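Local coordinates for putative NAD(P)H-flavin oxidoreductase (Neisseria meningitidis serogroup A / serotype 4A, PDB 6WT2), which probably uses bound FMN and NAD(P)H to reduce nitro compounds, and is linked to chloramphenicol reduction as a member of the nitroreductase family, at residues V88-K93 against W194-A199; V58-P63 against S84-F89. All blocks are in the same frame, centred on the assembly; numbering follows the deposited sequence.

Contact 1: V88-K93 against W194-A199; sequences VFLAKK and WGVSVA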
ATOM      1  N   VAL A  88     -10.688   0.958 -10.421  1.00 21.12           N
ATOM      2  CA  VAL A  88     -11.213   0.300  -9.234  1.00 20.52           C
ATOM      3  C   VAL A  88     -10.384  -0.960  -9.047  1.00 21.58           C
ATOM      4  O   VAL A  88     -10.318  -1.806  -9.950  1.00 23.74           O
ATOM      5  CB  VAL A  88     -12.708  -0.030  -9.374  1.00 20.97           C
ATOM      6  CG1 VAL A  88     -13.199  -0.788  -8.138  1.00 21.91           C
ATOM      7  CG2 VAL A  88     -13.527   1.254  -9.629  1.00 23.04           C
ATOM      8  N   PHE A  89      -9.745  -1.073  -7.893  1.00 20.33           N
ATOM      9  CA  PHE A  89      -8.869  -2.191  -7.579  1.00 19.92           C
ATOM     10  C   PHE A  89      -9.682  -3.323  -6.974  1.00 19.82           C
ATOM     11  O   PHE A  89     -10.448  -3.113  -6.029  1.00 20.08           O
ATOM     12  CB  PHE A  89      -7.770  -1.766  -6.598  1.00 24.91           C
ATOM     13  CG  PHE A  89      -6.807  -0.751  -7.149  1.00 25.89           C
ATOM     14  CD1 PHE A  89      -5.554  -1.139  -7.590  1.00 25.03           C
ATOM     15  CD2 PHE A  89      -7.151   0.598  -7.211  1.00 28.27           C
ATOM     16  CE1 PHE A  89      -4.653  -0.205  -8.081  1.00 30.40           C
ATOM     17  CE2 PHE A  89      -6.268   1.539  -7.719  1.00 21.71           C
ATOM     18  CZ  PHE A  89      -5.014   1.143  -8.139  1.00 24.67           C
ATOM     19  N   LEU A  90      -9.519  -4.522  -7.529  1.00 19.75           N
ATOM     20  CA  LEU A  90     -10.096  -5.731  -6.968  1.00 19.94           C
ATOM     21  C   LEU A  90      -9.010  -6.529  -6.261  1.00 20.29           C
ATOM     22  O   LEU A  90      -7.867  -6.574  -6.719  1.00 19.32           O
ATOM     23  CB  LEU A  90     -10.711  -6.614  -8.060  1.00 20.19           C
ATOM     24  CG  LEU A  90     -11.684  -5.935  -9.012  1.00 20.49           C
ATOM     25  CD1 LEU A  90     -12.163  -6.998 -10.063  1.00 20.77           C
ATOM     26  CD2 LEU A  90     -12.835  -5.290  -8.263  1.00 20.85           C
ATOM     27  N   ALA A  91      -9.383  -7.195  -5.176  1.00 25.18           N
ATOM     28  CA  ALA A  91      -8.479  -8.103  -4.491  1.00 25.20           C
ATOM     29  C   ALA A  91      -9.039  -9.521  -4.541  1.00 21.89           C
ATOM     30  O   ALA A  91     -10.257  -9.733  -4.523  1.00 21.06           O
ATOM     31  CB  ALA A  91      -8.235  -7.644  -3.035  1.00 19.47           C
ATOM     32  N   LYS A  92      -8.137 -10.496  -4.616  1.00 21.00           N
ATOM     33  CA  LYS A  92      -8.531 -11.900  -4.660  1.00 20.03           C
ATOM     34  C   LYS A  92      -9.212 -12.332  -3.364  1.00 20.30           C
ATOM     35  O   LYS A  92      -8.714 -12.049  -2.264  1.00 20.09           O
ATOM     36  CB  LYS A  92      -7.304 -12.768  -4.899  1.00 20.83           C
ATOM     37  CG  LYS A  92      -7.643 -14.213  -5.237  1.00 21.34           C
ATOM     38  CD  LYS A  92      -8.350 -14.284  -6.581  1.00 21.78           C
ATOM     39  CE  LYS A  92      -8.858 -15.694  -6.924  1.00 28.74           C
ATOM     40  NZ  LYS A  92     -10.043 -16.065  -6.088  1.00 24.89           N
ATOM     41  N   LYS A  93     -10.344 -13.024  -3.493  1.00 20.82           N
ATOM     42  CA  LYS A  93     -10.994 -13.685  -2.369  1.00 21.20           C
ATOM     43  C   LYS A  93     -10.475 -15.115  -2.216  1.00 22.94           C
ATOM     44  O   LYS A  93     -10.123 -15.779  -3.197  1.00 25.95           O
ATOM     45  CB  LYS A  93     -12.517 -13.717  -2.547  1.00 21.81           C
ATOM     46  CG  LYS A  93     -13.179 -12.335  -2.524  1.00 21.82           C
ATOM     47  CD  LYS A  93     -14.693 -12.454  -2.518  1.00 25.46           C
ATOM     48  CE  LYS A  93     -15.365 -11.092  -2.415  1.00 29.81           C
ATOM     49  NZ  LYS A  93     -16.850 -11.197  -2.527  1.00 32.79           N
ATOM     50  N   TRP A 194     -13.450 -12.285  -6.585  1.00 23.51           N
ATOM     51  CA  TRP A 194     -12.810 -10.981  -6.438  1.00 25.78           C
ATOM     52  C   TRP A 194     -13.720 -10.049  -5.651  1.00 28.76           C
ATOM     53  O   TRP A 194     -14.947 -10.162  -5.719  1.00 22.87           O
ATOM     54  CB  TRP A 194     -12.494 -10.358  -7.807  1.00 24.17           C
ATOM     55  CG  TRP A 194     -11.538 -11.183  -8.629  1.00 25.22           C
ATOM     56  CD1 TRP A 194     -11.855 -12.142  -9.552  1.00 26.50           C
ATOM     57  CD2 TRP A 194     -10.111 -11.121  -8.590  1.00 26.66           C
ATOM     58  NE1 TRP A 194     -10.707 -12.689 -10.084  1.00 24.51           N
ATOM     59  CE2 TRP A 194      -9.624 -12.071  -9.511  1.00 29.99           C
ATOM     60  CE3 TRP A 194      -9.194 -10.357  -7.853  1.00 25.44           C
ATOM     61  CZ2 TRP A 194      -8.261 -12.275  -9.719  1.00 29.38           C
ATOM     62  CZ3 TRP A 194      -7.846 -10.557  -8.067  1.00 22.15           C
ATOM     63  CH2 TRP A 194      -7.392 -11.508  -8.985  1.00 22.68           C
ATOM     64  N   GLY A 195     -13.110  -9.120  -4.902  1.00 22.07           N
ATOM     65  CA  GLY A 195     -13.871  -8.122  -4.179  1.00 21.90           C
ATOM     66  C   GLY A 195     -13.247  -6.751  -4.340  1.00 22.07           C
ATOM     67  O   GLY A 195     -12.045  -6.613  -4.578  1.00 24.25           O
ATOM     68  N   VAL A 196     -14.081  -5.724  -4.182  1.00 23.21           N
ATOM     69  CA  VAL A 196     -13.595  -4.358  -4.344  1.00 22.38           C
ATOM     70  C   VAL A 196     -12.732  -3.960  -3.151  1.00 20.65           C
ATOM     71  O   VAL A 196     -13.091  -4.191  -1.990  1.00 20.76           O
ATOM     72  CB  VAL A 196     -14.767  -3.390  -4.546  1.00 20.72           C
ATOM     73  CG1 VAL A 196     -14.287  -1.954  -4.414  1.00 20.35           C
ATOM     74  CG2 VAL A 196     -15.409  -3.646  -5.935  1.00 20.85           C
ATOM     75  N   SER A 197     -11.581  -3.365  -3.443  1.00 20.10           N
ATOM     76  CA  SER A 197     -10.563  -3.015  -2.464  1.00 19.94           C
ATOM     77  C   SER A 197     -10.460  -1.517  -2.213  1.00 20.77           C
ATOM     78  O   SER A 197     -10.526  -1.061  -1.061  1.00 22.85           O
ATOM     79  CB  SER A 197      -9.202  -3.545  -2.934  1.00 19.85           C
ATOM     80  OG  SER A 197      -8.191  -3.127  -2.039  1.00 27.99           O
ATOM     81  N   VAL A 198     -10.289  -0.738  -3.285  1.00 21.76           N
ATOM     82  CA  VAL A 198     -10.017   0.699  -3.241  1.00 20.90           C
ATOM     83  C   VAL A 198     -10.131   1.211  -4.674  1.00 23.35           C
ATOM     84  O   VAL A 198     -10.162   0.417  -5.621  1.00 22.71           O
ATOM     85  CB  VAL A 198      -8.618   0.972  -2.639  1.00 19.54           C
ATOM     86  CG1 VAL A 198      -7.537   0.441  -3.583  1.00 19.11           C
ATOM     87  CG2 VAL A 198      -8.412   2.469  -2.274  1.00 21.46           C
ATOM     88  N   ALA A 199     -10.233   2.529  -4.854  1.00 20.90           N
ATOM     89  CA  ALA A 199     -10.281   3.124  -6.187  1.00 21.56           C
ATOM     90  C   ALA A 199      -9.287   4.275  -6.262  1.00 21.77           C
ATOM     91  O   ALA A 199      -8.752   4.734  -5.247  1.00 20.37           O
ATOM     92  CB  ALA A 199     -11.699   3.606  -6.542  1.00 19.45           C
TER

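Contact 2: V58-P63 against S84-F89; sequences VVVQNP and SHLVVF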
ATOM      1  N   VAL A  58      -9.674  -2.598 -12.643  1.00 20.55           N
ATOM      2  CA  VAL A  58     -10.840  -2.315 -13.478  1.00 20.43           C
ATOM      3  C   VAL A  58     -10.767  -0.854 -13.909  1.00 20.46           C
ATOM      4  O   VAL A  58     -10.917   0.052 -13.088  1.00 20.93           O
ATOM      5  CB  VAL A  58     -12.153  -2.603 -12.742  1.00 23.16           C
ATOM      6  CG1 VAL A  58     -13.340  -2.372 -13.681  1.00 23.45           C
ATOM      7  CG2 VAL A  58     -12.148  -4.011 -12.173  1.00 20.98           C
ATOM      8  N   VAL A  59     -10.517  -0.627 -15.194  1.00 20.77           N
ATOM      9  CA  VAL A  59     -10.434   0.715 -15.757  1.00 20.63           C
ATOM     10  C   VAL A  59     -11.833   1.093 -16.223  1.00 22.89           C
ATOM     11  O   VAL A  59     -12.372   0.486 -17.152  1.00 27.28           O
ATOM     12  CB  VAL A  59      -9.425   0.779 -16.907  1.00 23.16           C
ATOM     13  CG1 VAL A  59      -9.125   2.220 -17.264  1.00 22.58           C
ATOM     14  CG2 VAL A  59      -8.156   0.058 -16.515  1.00 23.81           C
ATOM     15  N   VAL A  60     -12.416   2.095 -15.583  1.00 21.24           N
ATOM     16  CA  VAL A  60     -13.821   2.427 -15.764  1.00 21.70           C
ATOM     17  C   VAL A  60     -13.871   3.699 -16.603  1.00 21.92           C
ATOM     18  O   VAL A  60     -13.956   4.818 -16.088  1.00 22.24           O
ATOM     19  CB  VAL A  60     -14.538   2.573 -14.423  1.00 24.78           C
ATOM     20  CG1 VAL A  60     -16.018   2.851 -14.641  1.00 26.13           C
ATOM     21  CG2 VAL A  60     -14.338   1.310 -13.602  1.00 25.70           C
ATOM     22  N   GLN A  61     -13.857   3.518 -17.920  1.00 24.42           N
ATOM     23  CA  GLN A  61     -13.919   4.622 -18.875  1.00 25.67           C
ATOM     24  C   GLN A  61     -15.309   4.838 -19.463  1.00 27.15           C
ATOM     25  O   GLN A  61     -15.573   5.912 -20.013  1.00 29.59           O
ATOM     26  CB  GLN A  61     -12.912   4.370 -19.998  1.00 22.04           C
ATOM     27  CG  GLN A  61     -11.491   4.264 -19.460  1.00 23.35           C
ATOM     28  CD  GLN A  61     -11.114   5.516 -18.713  1.00 24.22           C
ATOM     29  OE1 GLN A  61     -11.192   5.577 -17.476  1.00 28.56           O
ATOM     30  NE2 GLN A  61     -10.730   6.547 -19.457  1.00 22.11           N
ATOM     31  N   ASN A  62     -16.193   3.858 -19.346  1.00 22.85           N
ATOM     32  CA  ASN A  62     -17.565   3.940 -19.840  1.00 25.89           C
ATOM     33  C   ASN A  62     -18.381   4.908 -18.988  1.00 25.49           C
ATOM     34  O   ASN A  62     -18.643   4.612 -17.813  1.00 24.20           O
ATOM     35  CB  ASN A  62     -18.187   2.542 -19.824  1.00 23.50           C
ATOM     36  CG  ASN A  62     -19.559   2.489 -20.459  1.00 24.33           C
ATOM     37  OD1 ASN A  62     -20.266   3.493 -20.558  1.00 24.38           O
ATOM     38  ND2 ASN A  62     -19.953   1.292 -20.883  1.00 24.14           N
ATOM     39  N   PRO A  63     -18.807   6.053 -19.517  1.00 26.70           N
ATOM     40  CA  PRO A  63     -19.566   6.991 -18.678  1.00 24.54           C
ATOM     41  C   PRO A  63     -20.908   6.440 -18.188  1.00 26.86           C
ATOM     42  O   PRO A  63     -21.443   6.970 -17.199  1.00 25.34           O
ATOM     43  CB  PRO A  63     -19.742   8.211 -19.595  1.00 25.30           C
ATOM     44  CG  PRO A  63     -19.683   7.625 -20.996  1.00 27.43           C
ATOM     45  CD  PRO A  63     -18.634   6.553 -20.896  1.00 26.93           C
ATOM     46  N   SER A  84      -9.908  11.961 -16.207  1.00 23.02           N
ATOM     47  CA  SER A  84      -9.539  11.232 -17.412  1.00 22.74           C
ATOM     48  C   SER A  84      -9.782   9.735 -17.241  1.00 25.01           C
ATOM     49  O   SER A  84     -10.466   9.103 -18.059  1.00 22.30           O
ATOM     50  CB  SER A  84      -8.075  11.505 -17.758  1.00 22.62           C
ATOM     51  OG  SER A  84      -7.674  10.710 -18.855  1.00 22.38           O
ATOM     52  N   HIS A  85      -9.224   9.154 -16.183  1.00 23.88           N
ATOM     53  CA  HIS A  85      -9.304   7.726 -15.942  1.00 21.83           C
ATOM     54  C   HIS A  85      -9.745   7.450 -14.512  1.00 21.52           C
ATOM     55  O   HIS A  85      -9.490   8.238 -13.599  1.00 24.46           O
ATOM     56  CB  HIS A  85      -7.950   7.038 -16.203  1.00 23.07           C
ATOM     57  CG  HIS A  85      -7.601   6.902 -17.654  1.00 22.10           C
ATOM     58  ND1 HIS A  85      -7.304   7.984 -18.455  1.00 21.52           N
ATOM     59  CD2 HIS A  85      -7.476   5.805 -18.440  1.00 22.43           C
ATOM     60  CE1 HIS A  85      -7.024   7.558 -19.677  1.00 21.53           C
ATOM     61  NE2 HIS A  85      -7.115   6.240 -19.692  1.00 21.63           N
ATOM     62  N   LEU A  86     -10.418   6.314 -14.342  1.00 26.09           N
ATOM     63  CA  LEU A  86     -10.784   5.769 -13.042  1.00 21.33           C
ATOM     64  C   LEU A  86     -10.369   4.304 -12.990  1.00 20.92           C
ATOM     65  O   LEU A  86     -10.645   3.547 -13.926  1.00 20.88           O
ATOM     66  CB  LEU A  86     -12.289   5.896 -12.807  1.00 24.25           C
ATOM     67  CG  LEU A  86     -12.904   5.131 -11.638  1.00 23.50           C
ATOM     68  CD1 LEU A  86     -12.406   5.641 -10.293  1.00 22.94           C
ATOM     69  CD2 LEU A  86     -14.431   5.228 -11.721  1.00 26.74           C
ATOM     70  N   VAL A  87      -9.714   3.909 -11.903  1.00 20.66           N
ATOM     71  CA  VAL A  87      -9.324   2.520 -11.669  1.00 20.37           C
ATOM     72  C   VAL A  87      -9.975   2.071 -10.369  1.00 20.40           C
ATOM     73  O   VAL A  87      -9.857   2.751  -9.341  1.00 20.48           O
ATOM     74  CB  VAL A  87      -7.793   2.356 -11.598  1.00 23.49           C
ATOM     75  CG1 VAL A  87      -7.413   0.897 -11.307  1.00 21.64           C
ATOM     76  CG2 VAL A  87      -7.139   2.817 -12.897  1.00 27.56           C
ATOM     77  N   VAL A  88     -10.688   0.958 -10.421  1.00 21.12           N
ATOM     78  CA  VAL A  88     -11.213   0.300  -9.234  1.00 20.52           C
ATOM     79  C   VAL A  88     -10.384  -0.960  -9.047  1.00 21.58           C
ATOM     80  O   VAL A  88     -10.318  -1.806  -9.950  1.00 23.74           O
ATOM     81  CB  VAL A  88     -12.708  -0.030  -9.374  1.00 20.97           C
ATOM     82  CG1 VAL A  88     -13.199  -0.788  -8.138  1.00 21.91           C
ATOM     83  CG2 VAL A  88     -13.527   1.254  -9.629  1.00 23.04           C
ATOM     84  N   PHE A  89      -9.745  -1.073  -7.893  1.00 20.33           N
ATOM     85  CA  PHE A  89      -8.869  -2.191  -7.579  1.00 19.92           C
ATOM     86  C   PHE A  89      -9.682  -3.323  -6.974  1.00 19.82           C
ATOM     87  O   PHE A  89     -10.448  -3.113  -6.029  1.00 20.08           O
ATOM     88  CB  PHE A  89      -7.770  -1.766  -6.598  1.00 24.91           C
ATOM     89  CG  PHE A  89      -6.807  -0.751  -7.149  1.00 25.89           C
ATOM     90  CD1 PHE A  89      -5.554  -1.139  -7.590  1.00 25.03           C
ATOM     91  CD2 PHE A  89      -7.151   0.598  -7.211  1.00 28.27           C
ATOM     92  CE1 PHE A  89      -4.653  -0.205  -8.081  1.00 30.40           C
ATOM     93  CE2 PHE A  89      -6.268   1.539  -7.719  1.00 21.71           C
ATOM     94  CZ  PHE A  89      -5.014   1.143  -8.139  1.00 24.67           C
TER

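Contact 1: V88-K93 against W194-A199
Strands 88-92 and 194-199 run antiparallel with a strong twist, their axes 134° apart, and Ala91 and Gly195 exchange two backbone hydrogen bonds, Ala91 N to Gly195 O at 2.8 Å and Gly195 N to Ala91 O at 2.9 Å. Further along, Ser197 and Val198 together face Phe89 in a classic beta bulge, Ser197 with psi of -54°: Ser197 N bonds to Phe89 O while Phe89 N bonds to Val198 O. At the outer end the Lys92 chain, bent at chi2 (66°), lays CD over one face of the Trp194 indole, 3.7 Å from the centroid of its six-membered ring. This CH-pi contact suits a lysine whose methylenes can cover an aromatic while NZ reaches Glu193 in a salt bridge. Lys93 stretches its extended chain past the Trp194 carbonyl, CE to O 3.5 Å, and its NZ goes on to hydrogen-bond Ala191 O. These strands are central in the antiparallel sheet of the FMN-dependent nitroreductase fold, and Val198 lies about 4 Å from the flavin, measured from its side chain. On the Phe89 side, covered by helix 138-162, Val198 CG1 packs 3.7 Å from Phe89 CD2, and Val198 O meets the ring edge in plane. Branched aliphatic chains fill the other side: Leu90 CD2 touches Val196 CG2 at 3.8 Å, and Val88 CG1 rests 4.1 Å from Val196 CG1, where helix 175-185 packs against both valines.

Contact 2: V58-P63 against S84-F89
Val58 and Val88 form an antiparallel hydrogen-bonded pair, Val58 N to Val88 O and Val88 N to Val58 O, joining strand 55-59, outermost in its own chain, to strand 85-92 of the nitroreductase sheet. Strand 55-59 continues the sheet into the second subunit, pairing there in parallel. The next bond, Val60 N to Leu86 O at 2.8 Å, carries the pairing just beyond the strand end. Compact valines mesh here because their branching at CB puts methyls close to the backbone: Val60 CB abuts Leu86 CD2 at 3.8 Å, the two side chains lying side by side, and Val60 CG2 meets Val88 CG2 at 4.1 Å. Ile65 and Ile69 of helix 63-69 cover this patch. On the other side, Val59 CG1 sits at the edge of the His85 ring. Gln61, bent at chi2 (-58°), folds its amide over that ring, the two planes 18° apart; Phe36 also stacks on His85. A flat, polar glutamine suits the spot, since it can cover a ring while its two polar atoms meet a backbone N-H and a backbone carbonyl where strand 85-92 begins. Its OE1 accepts a weak bond from Leu86 N and also a hydrogen bond from Arg66 NH2, while NE2 lies 3.5 Å above the His85 ring plane, over its centre, and donates to Ser84 O at 2.9 Å.

Overall arrangement
Contacts 1 and 2 are successive seams of one sheet: Val88 and Phe89 belong to both, strand 85-92 being flanked by 55-59 on one edge and 194-203 on the other. Both are buried, but contact 1 lies deeper, its centre about 8 Å from the centre of the chain, against about 12 Å, and reaches the flavin. Both touch the second subunit, yet only in contact 2 does backbone, that of 58-59, pair with a strand there. Contact 1 buries more surface, 663 against 399 Å², and ends with a lysine chain lying on an indole; contact 2 is a shorter valine seam closed by a glutamine amide. Leu90 CD1 lies 3.7 Å from Val58 CG2, making the aliphatic layer continuous.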